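Local coordinates for protein ORF99 (Acidianus Filamentous Virus 1, PDB 3DF6) that is of unknown function but forms a heat- and acid-stable dimer and, from its kinship with the AcrID1 family, may be related to anti-CRISPR proteins, at residues 24-35 and 83-94. The protein carries 2 engineered substitutions. Numbering follows the deposited sequence.
Sequences EFEMKLNTTLDE and FKYTVLSIKGVN. Engineered in segment 24-35: Met27 (natural residue Leu).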
ATOM      1  N   GLU C  24      -2.452   2.918  -7.829  1.00 12.78           N
ATOM      2  CA  GLU C  24      -1.532   1.765  -7.908  1.00 13.55           C
ATOM      3  C   GLU C  24      -0.866   1.599  -6.547  1.00 13.50           C
ATOM      4  O   GLU C  24      -0.825   2.548  -5.757  1.00 13.28           O
ATOM      5  CB  GLU C  24      -0.431   2.011  -8.963  1.00 13.71           C
ATOM      6  CG  GLU C  24      -0.980   2.140 -10.390  1.00 14.59           C
ATOM      7  CD  GLU C  24       0.115   2.054 -11.418  1.00 16.93           C
ATOM      8  OE1 GLU C  24       1.161   2.705 -11.203  1.00 18.87           O
ATOM      9  OE2 GLU C  24      -0.062   1.324 -12.433  1.00 13.73           O
ATOM     10  N   PHE C  25      -0.315   0.427  -6.270  1.00 12.96           N
ATOM     11  CA  PHE C  25       0.332   0.227  -4.963  1.00 13.77           C
ATOM     12  C   PHE C  25       1.184  -1.022  -5.021  1.00 14.56           C
ATOM     13  O   PHE C  25       1.060  -1.830  -5.951  1.00 14.76           O
ATOM     14  CB  PHE C  25      -0.712   0.100  -3.820  1.00 13.05           C
ATOM     15  CG  PHE C  25      -1.409  -1.252  -3.782  1.00 14.46           C
ATOM     16  CD1 PHE C  25      -0.921  -2.278  -2.970  1.00 15.34           C
ATOM     17  CD2 PHE C  25      -2.504  -1.511  -4.602  1.00 12.44           C
ATOM     18  CE1 PHE C  25      -1.548  -3.546  -2.964  1.00 13.56           C
ATOM     19  CE2 PHE C  25      -3.131  -2.785  -4.604  1.00 12.64           C
ATOM     20  CZ  PHE C  25      -2.651  -3.782  -3.783  1.00 13.82           C
ATOM     21  N   GLU C  26       2.061  -1.159  -4.036  1.00 15.64           N
ATOM     22  CA  GLU C  26       2.750  -2.410  -3.768  1.00 16.21           C
ATOM     23  C   GLU C  26       3.009  -2.474  -2.275  1.00 16.60           C
ATOM     24  O   GLU C  26       3.204  -1.444  -1.622  1.00 15.53           O
ATOM     25  CB  GLU C  26       4.072  -2.506  -4.545  0.80 16.15           C
ATOM     26  CG  GLU C  26       5.086  -1.467  -4.176  0.80 19.73           C
ATOM     27  CD  GLU C  26       6.336  -1.532  -5.065  0.80 21.64           C
ATOM     28  OE1 GLU C  26       6.573  -2.576  -5.734  0.80 25.32           O
ATOM     29  OE2 GLU C  26       7.097  -0.543  -5.049  0.80 23.64           O
HETATM   30  N   MSE C  27       3.003  -3.674  -1.729  1.00 16.54           N
HETATM   31  CA  MSE C  27       3.267  -3.863  -0.306  1.00 19.00           C
HETATM   32  C   MSE C  27       4.055  -5.153  -0.163  1.00 17.62           C
HETATM   33  O   MSE C  27       3.721  -6.158  -0.799  1.00 17.40           O
HETATM   34  CB  MSE C  27       1.978  -4.017   0.488  1.00 18.15           C
HETATM   35  CG  MSE C  27       1.103  -2.807   0.603  0.80 22.30           C
HETATM   36 SE   MSE C  27      -0.396  -3.334   1.734  0.80 26.46          SE
HETATM   37  CE  MSE C  27      -1.274  -4.654   0.620  0.80 24.68           C
ATOM     38  N   LYS C  28       5.095  -5.098   0.656  1.00 16.61           N
ATOM     39  CA  LYS C  28       5.853  -6.270   1.030  1.00 15.95           C
ATOM     40  C   LYS C  28       5.347  -6.692   2.399  1.00 15.19           C
ATOM     41  O   LYS C  28       5.147  -5.839   3.281  1.00 13.11           O
ATOM     42  CB  LYS C  28       7.340  -5.943   1.069  1.00 17.07           C
ATOM     43  CG  LYS C  28       8.245  -7.138   1.332  1.00 20.49           C
ATOM     44  CD  LYS C  28       9.703  -6.719   1.213  1.00 28.66           C
ATOM     45  CE  LYS C  28      10.652  -7.930   1.232  1.00 30.33           C
ATOM     46  NZ  LYS C  28      10.579  -8.606   2.546  1.00 34.15           N
ATOM     47  N   LEU C  29       5.143  -8.005   2.556  1.00 14.71           N
ATOM     48  CA  LEU C  29       4.412  -8.571   3.676  1.00 15.03           C
ATOM     49  C   LEU C  29       4.749 -10.032   3.939  1.00 15.01           C
ATOM     50  O   LEU C  29       5.142 -10.766   3.032  1.00 14.84           O
ATOM     51  CB  LEU C  29       2.931  -8.781   3.278  1.00 15.31           C
ATOM     52  CG  LEU C  29       2.145  -7.567   2.771  1.00 16.98           C
ATOM     53  CD1 LEU C  29       0.951  -7.994   1.945  1.00 15.22           C
ATOM     54  CD2 LEU C  29       1.745  -6.679   3.989  1.00 14.65           C
ATOM     55  N   ASN C  30       4.433 -10.455   5.191  1.00 14.44           N
ATOM     56  CA  ASN C  30       4.745 -11.831   5.587  1.00 14.29           C
ATOM     57  C   ASN C  30       3.656 -12.204   6.555  1.00 13.91           C
ATOM     58  O   ASN C  30       3.848 -12.192   7.761  1.00 13.98           O
ATOM     59  CB  ASN C  30       6.124 -12.045   6.200  1.00 14.39           C
ATOM     60  CG  ASN C  30       6.459 -13.510   6.407  1.00 16.20           C
ATOM     61  OD1 ASN C  30       5.673 -14.411   6.098  1.00 16.80           O
ATOM     62  ND2 ASN C  30       7.636 -13.752   6.956  1.00 17.78           N
ATOM     63  N   THR C  31       2.486 -12.511   6.019  1.00 13.74           N
ATOM     64  CA  THR C  31       1.338 -12.827   6.861  1.00 13.86           C
ATOM     65  C   THR C  31       0.586 -13.999   6.230  1.00 13.76           C
ATOM     66  O   THR C  31       0.594 -14.168   5.001  1.00 12.36           O
ATOM     67  CB  THR C  31       0.446 -11.541   7.081  1.00 14.47           C
ATOM     68  OG1 THR C  31      -0.588 -11.804   8.041  1.00 14.07           O
ATOM     69  CG2 THR C  31      -0.155 -11.027   5.760  1.00 14.71           C
ATOM     70  N   THR C  32      -0.035 -14.825   7.066  1.00 13.46           N
ATOM     71  CA  THR C  32      -0.664 -16.040   6.581  1.00 13.92           C
ATOM     72  C   THR C  32      -2.185 -15.945   6.631  1.00 13.98           C
ATOM     73  O   THR C  32      -2.781 -15.812   7.708  1.00 13.78           O
ATOM     74  CB  THR C  32      -0.156 -17.293   7.348  1.00 14.15           C
ATOM     75  OG1 THR C  32       1.253 -17.418   7.148  1.00 13.82           O
ATOM     76  CG2 THR C  32      -0.842 -18.568   6.826  1.00 14.03           C
ATOM     77  N   LEU C  33      -2.787 -16.029   5.450  1.00 14.33           N
ATOM     78  CA  LEU C  33      -4.220 -15.918   5.262  1.00 14.66           C
ATOM     79  C   LEU C  33      -4.904 -17.267   5.160  1.00 15.51           C
ATOM     80  O   LEU C  33      -4.432 -18.153   4.439  1.00 15.71           O
ATOM     81  CB  LEU C  33      -4.532 -15.172   3.965  1.00 14.83           C
ATOM     82  CG  LEU C  33      -4.551 -13.639   3.943  1.00 14.80           C
ATOM     83  CD1 LEU C  33      -3.193 -13.058   4.331  1.00 14.81           C
ATOM     84  CD2 LEU C  33      -4.957 -13.175   2.556  1.00 13.38           C
ATOM     85  N   ASP C  34      -6.034 -17.377   5.868  1.00 15.68           N
ATOM     86  CA  ASP C  34      -7.011 -18.452   5.687  1.00 16.83           C
ATOM     87  C   ASP C  34      -7.540 -18.404   4.236  1.00 17.03           C
ATOM     88  O   ASP C  34      -7.534 -17.344   3.611  1.00 16.39           O
ATOM     89  CB  ASP C  34      -8.145 -18.211   6.697  1.00 17.20           C
ATOM     90  CG  ASP C  34      -9.314 -19.167   6.553  0.70 19.37           C
ATOM     91  OD1 ASP C  34      -9.238 -20.172   5.810  0.70 23.61           O
ATOM     92  OD2 ASP C  34     -10.336 -18.912   7.223  0.70 22.03           O
ATOM     93  N   GLU C  35      -7.987 -19.542   3.707  1.00 16.24           N
ATOM     94  CA  GLU C  35      -8.526 -19.588   2.351  1.00 16.74           C
ATOM     95  C   GLU C  35      -9.625 -18.551   2.133  1.00 16.01           C
ATOM     96  O   GLU C  35      -9.657 -17.887   1.095  1.00 14.24           O
ATOM     97  CB  GLU C  35      -9.079 -20.976   2.014  1.00 17.50           C
ATOM     98  CG  GLU C  35      -9.485 -21.107   0.533  1.00 20.48           C
ATOM     99  CD  GLU C  35     -10.028 -22.466   0.193  1.00 27.37           C
ATOM    100  OE1 GLU C  35     -10.075 -23.338   1.080  1.00 28.59           O
ATOM    101  OE2 GLU C  35     -10.440 -22.664  -0.965  1.00 33.17           O
ATOM    102  N   PHE C  83      -4.787 -25.491   3.826  1.00 22.50           N
ATOM    103  CA  PHE C  83      -5.273 -24.497   2.866  1.00 21.89           C
ATOM    104  C   PHE C  83      -5.086 -23.070   3.393  1.00 21.07           C
ATOM    105  O   PHE C  83      -6.062 -22.324   3.540  1.00 21.07           O
ATOM    106  CB  PHE C  83      -6.745 -24.784   2.506  1.00 22.18           C
ATOM    107  CG  PHE C  83      -6.995 -26.204   2.079  1.00 23.19           C
ATOM    108  CD1 PHE C  83      -6.951 -26.553   0.734  1.00 24.09           C
ATOM    109  CD2 PHE C  83      -7.256 -27.200   3.029  1.00 25.01           C
ATOM    110  CE1 PHE C  83      -7.173 -27.870   0.334  1.00 24.97           C
ATOM    111  CE2 PHE C  83      -7.480 -28.524   2.643  1.00 25.43           C
ATOM    112  CZ  PHE C  83      -7.430 -28.858   1.290  1.00 24.33           C
ATOM    113  N   LYS C  84      -3.831 -22.732   3.712  1.00 19.99           N
ATOM    114  CA  LYS C  84      -3.414 -21.389   4.154  1.00 18.92           C
ATOM    115  C   LYS C  84      -2.430 -20.832   3.138  1.00 18.23           C
ATOM    116  O   LYS C  84      -1.753 -21.592   2.453  1.00 17.81           O
ATOM    117  CB  LYS C  84      -2.723 -21.434   5.524  1.00 19.15           C
ATOM    118  CG  LYS C  84      -3.480 -22.159   6.639  1.00 20.08           C
ATOM    119  CD  LYS C  84      -4.587 -21.323   7.284  1.00 20.40           C
ATOM    120  CE  LYS C  84      -5.323 -22.186   8.330  1.00 21.96           C
ATOM    121  NZ  LYS C  84      -6.691 -21.667   8.666  1.00 23.47           N
ATOM    122  N   TYR C  85      -2.344 -19.501   3.054  1.00 17.14           N
ATOM    123  CA  TYR C  85      -1.547 -18.837   2.034  1.00 16.59           C
ATOM    124  C   TYR C  85      -0.729 -17.783   2.746  1.00 15.54           C
ATOM    125  O   TYR C  85      -1.289 -16.840   3.314  1.00 14.23           O
ATOM    126  CB  TYR C  85      -2.473 -18.211   0.957  1.00 17.86           C
ATOM    127  CG  TYR C  85      -3.401 -19.250   0.307  1.00 19.85           C
ATOM    128  CD1 TYR C  85      -3.129 -19.770  -0.964  1.00 21.64           C
ATOM    129  CD2 TYR C  85      -4.525 -19.740   0.988  1.00 21.27           C
ATOM    130  CE1 TYR C  85      -3.966 -20.740  -1.548  1.00 23.30           C
ATOM    131  CE2 TYR C  85      -5.360 -20.718   0.424  1.00 22.65           C
ATOM    132  CZ  TYR C  85      -5.076 -21.213  -0.841  1.00 24.43           C
ATOM    133  OH  TYR C  85      -5.907 -22.185  -1.392  1.00 26.55           O
ATOM    134  N   THR C  86       0.588 -17.983   2.789  1.00 14.74           N
ATOM    135  CA  THR C  86       1.481 -16.958   3.316  1.00 14.60           C
ATOM    136  C   THR C  86       1.783 -15.925   2.211  1.00 14.47           C
ATOM    137  O   THR C  86       2.541 -16.194   1.277  1.00 14.82           O
ATOM    138  CB  THR C  86       2.793 -17.542   3.869  1.00 14.48           C
ATOM    139  OG1 THR C  86       2.499 -18.470   4.913  1.00 14.01           O
ATOM    140  CG2 THR C  86       3.685 -16.444   4.430  1.00 14.81           C
ATOM    141  N   VAL C  87       1.197 -14.743   2.348  1.00 13.75           N
ATOM    142  CA  VAL C  87       1.369 -13.680   1.368  1.00 12.28           C
ATOM    143  C   VAL C  87       2.664 -12.913   1.653  1.00 12.82           C
ATOM    144  O   VAL C  87       2.900 -12.448   2.782  1.00 12.10           O
ATOM    145  CB  VAL C  87       0.134 -12.749   1.332  1.00 12.60           C
ATOM    146  CG1 VAL C  87       0.349 -11.570   0.357  1.00 10.76           C
ATOM    147  CG2 VAL C  87      -1.133 -13.534   0.940  1.00 13.30           C
ATOM    148  N   LEU C  88       3.484 -12.764   0.611  1.00 12.25           N
ATOM    149  CA  LEU C  88       4.785 -12.108   0.716  1.00 12.07           C
ATOM    150  C   LEU C  88       4.802 -10.733   0.070  1.00 11.92           C
ATOM    151  O   LEU C  88       5.591  -9.866   0.459  1.00 11.54           O
ATOM    152  CB  LEU C  88       5.883 -12.982   0.104  1.00 12.25           C
ATOM    153  CG  LEU C  88       5.986 -14.361   0.780  1.00 12.66           C
ATOM    154  CD1 LEU C  88       6.854 -15.260  -0.097  1.00 14.08           C
ATOM    155  CD2 LEU C  88       6.574 -14.213   2.167  1.00 14.00           C
ATOM    156  N   SER C  89       3.934 -10.555  -0.917  1.00 12.59           N
ATOM    157  CA  SER C  89       3.792  -9.277  -1.632  0.50 13.68           C
ATOM    158  C   SER C  89       2.436  -9.203  -2.324  1.00 13.91           C
ATOM    159  O   SER C  89       1.865 -10.250  -2.697  1.00 13.53           O
ATOM    160  CB  SER C  89       4.911  -9.110  -2.668  0.50 13.78           C
ATOM    161  OG  SER C  89       4.875  -7.809  -3.243  0.50 17.71           O
ATOM    162  N   ILE C  90       1.929  -7.976  -2.475  1.00 14.33           N
ATOM    163  CA  ILE C  90       0.753  -7.649  -3.243  1.00 15.32           C
ATOM    164  C   ILE C  90       1.106  -6.362  -4.031  1.00 15.47           C
ATOM    165  O   ILE C  90       1.689  -5.426  -3.465  1.00 14.45           O
ATOM    166  CB  ILE C  90      -0.507  -7.391  -2.346  1.00 15.60           C
ATOM    167  CG1 ILE C  90      -0.776  -8.571  -1.404  1.00 15.98           C
ATOM    168  CG2 ILE C  90      -1.752  -7.201  -3.251  1.00 16.76           C
ATOM    169  CD1 ILE C  90      -1.965  -8.373  -0.362  1.00 16.51           C
ATOM    170  N   LYS C  91       0.775  -6.337  -5.323  1.00 15.02           N
ATOM    171  CA  LYS C  91       1.038  -5.187  -6.178  1.00 16.40           C
ATOM    172  C   LYS C  91      -0.146  -4.942  -7.098  1.00 15.98           C
ATOM    173  O   LYS C  91      -0.681  -5.889  -7.702  1.00 16.01           O
ATOM    174  CB  LYS C  91       2.304  -5.399  -7.001  1.00 16.06           C
ATOM    175  CG  LYS C  91       2.692  -4.229  -7.934  1.00 19.45           C
ATOM    176  CD  LYS C  91       4.020  -4.564  -8.643  1.00 20.38           C
ATOM    177  CE  LYS C  91       4.452  -3.506  -9.662  1.00 23.20           C
ATOM    178  NZ  LYS C  91       4.432  -2.127  -9.075  1.00 26.60           N
ATOM    179  N   GLY C  92      -0.549  -3.673  -7.190  1.00 14.58           N
ATOM    180  CA  GLY C  92      -1.693  -3.275  -8.010  1.00 13.88           C
ATOM    181  C   GLY C  92      -1.211  -2.300  -9.063  1.00 14.26           C
ATOM    182  O   GLY C  92      -0.567  -1.304  -8.739  1.00 13.07           O
ATOM    183  N   VAL C  93      -1.529  -2.596 -10.318  1.00 13.95           N
ATOM    184  CA  VAL C  93      -1.045  -1.847 -11.473  1.00 15.55           C
ATOM    185  C   VAL C  93      -2.244  -1.485 -12.363  1.00 14.90           C
ATOM    186  O   VAL C  93      -3.198  -2.253 -12.463  1.00 14.09           O
ATOM    187  CB  VAL C  93       0.002  -2.762 -12.218  1.00 16.83           C
ATOM    188  CG1 VAL C  93       0.137  -2.460 -13.667  1.00 20.70           C
ATOM    189  CG2 VAL C  93       1.366  -2.678 -11.527  1.00 17.98           C
ATOM    190  N   ASN C  94      -2.192  -0.340 -13.027  1.00 14.66           N
ATOM    191  CA  ASN C  94      -3.199   0.012 -14.025  1.00 15.46           C
ATOM    192  C   ASN C  94      -2.668  -0.346 -15.381  1.00 16.61           C
ATOM    193  O   ASN C  94      -1.469  -0.307 -15.569  1.00 16.00           O
ATOM    194  CB  ASN C  94      -3.413   1.510 -14.034  1.00 15.91           C
ATOM    195  CG  ASN C  94      -4.145   1.971 -12.836  1.00 16.22           C
ATOM    196  OD1 ASN C  94      -5.039   1.285 -12.355  1.00 12.29           O
ATOM    197  ND2 ASN C  94      -3.779   3.130 -12.337  1.00 15.63           N
TER
HETATM  198  O   HOH W   1      -8.093 -22.268   5.283  1.00 33.45           O
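Asn94 N gives Glu24 OE2 a nearly straight hydrogen bond (2.8 Å), received on the lone pair turned away from the other carboxylate oxygen. The carboxylate of Glu24 thus takes the backbone N-H two residues beyond Gly92, past the end bridge between Phe25 and Gly92, where Gly92 N reaches Phe25 O at 2.7 Å. Paired amides continue through Met27–Ile90, Thr31–Val87 and Leu33–Tyr85, with the strands antiparallel at 171°. The register slips by one residue between Lys28 and Thr31, a beta bulge in which Leu29 N approaches Leu88 O from above its carbonyl plane. On its other side strand 84-96 is bulged as well: Leu88 and Ser89 both face Glu76 of strand 69-80, a classic bulge.

On the face of Thr32, the hydroxyls of Thr32 and Thr86 bond at 2.8 Å between OG1 atoms; Gln80 also holds Thr86 OG1. Glu26 and Lys91 run side by side to a long salt bridge, OE1 to NZ 4.0 Å.

The opposite face, with Phe25, Met27, Ile90, Val87 and Leu33, is largely apolar. With chi1 at 76°, the Phe25 ring folds back over Gly92, whose N lies above one ring face near the rim, while Ile90 CG2 meets the ring edge 3.6 Å from CZ. Ile90 CD1 touches Leu29 CD1 at 3.7 Å and the methyl of the engineered Met27, a selenomethionine. Further along, Leu33 CD1 meets Val87 CG2. Helices 3-18 and 35-42 cover this face.

Strand 25-34 is an edge strand of the sheet within its own chain, but residues 24-29 pair antiparallel with the second subunit, making a continuous antiparallel sheet across the dimer, backed by helices in each subunit.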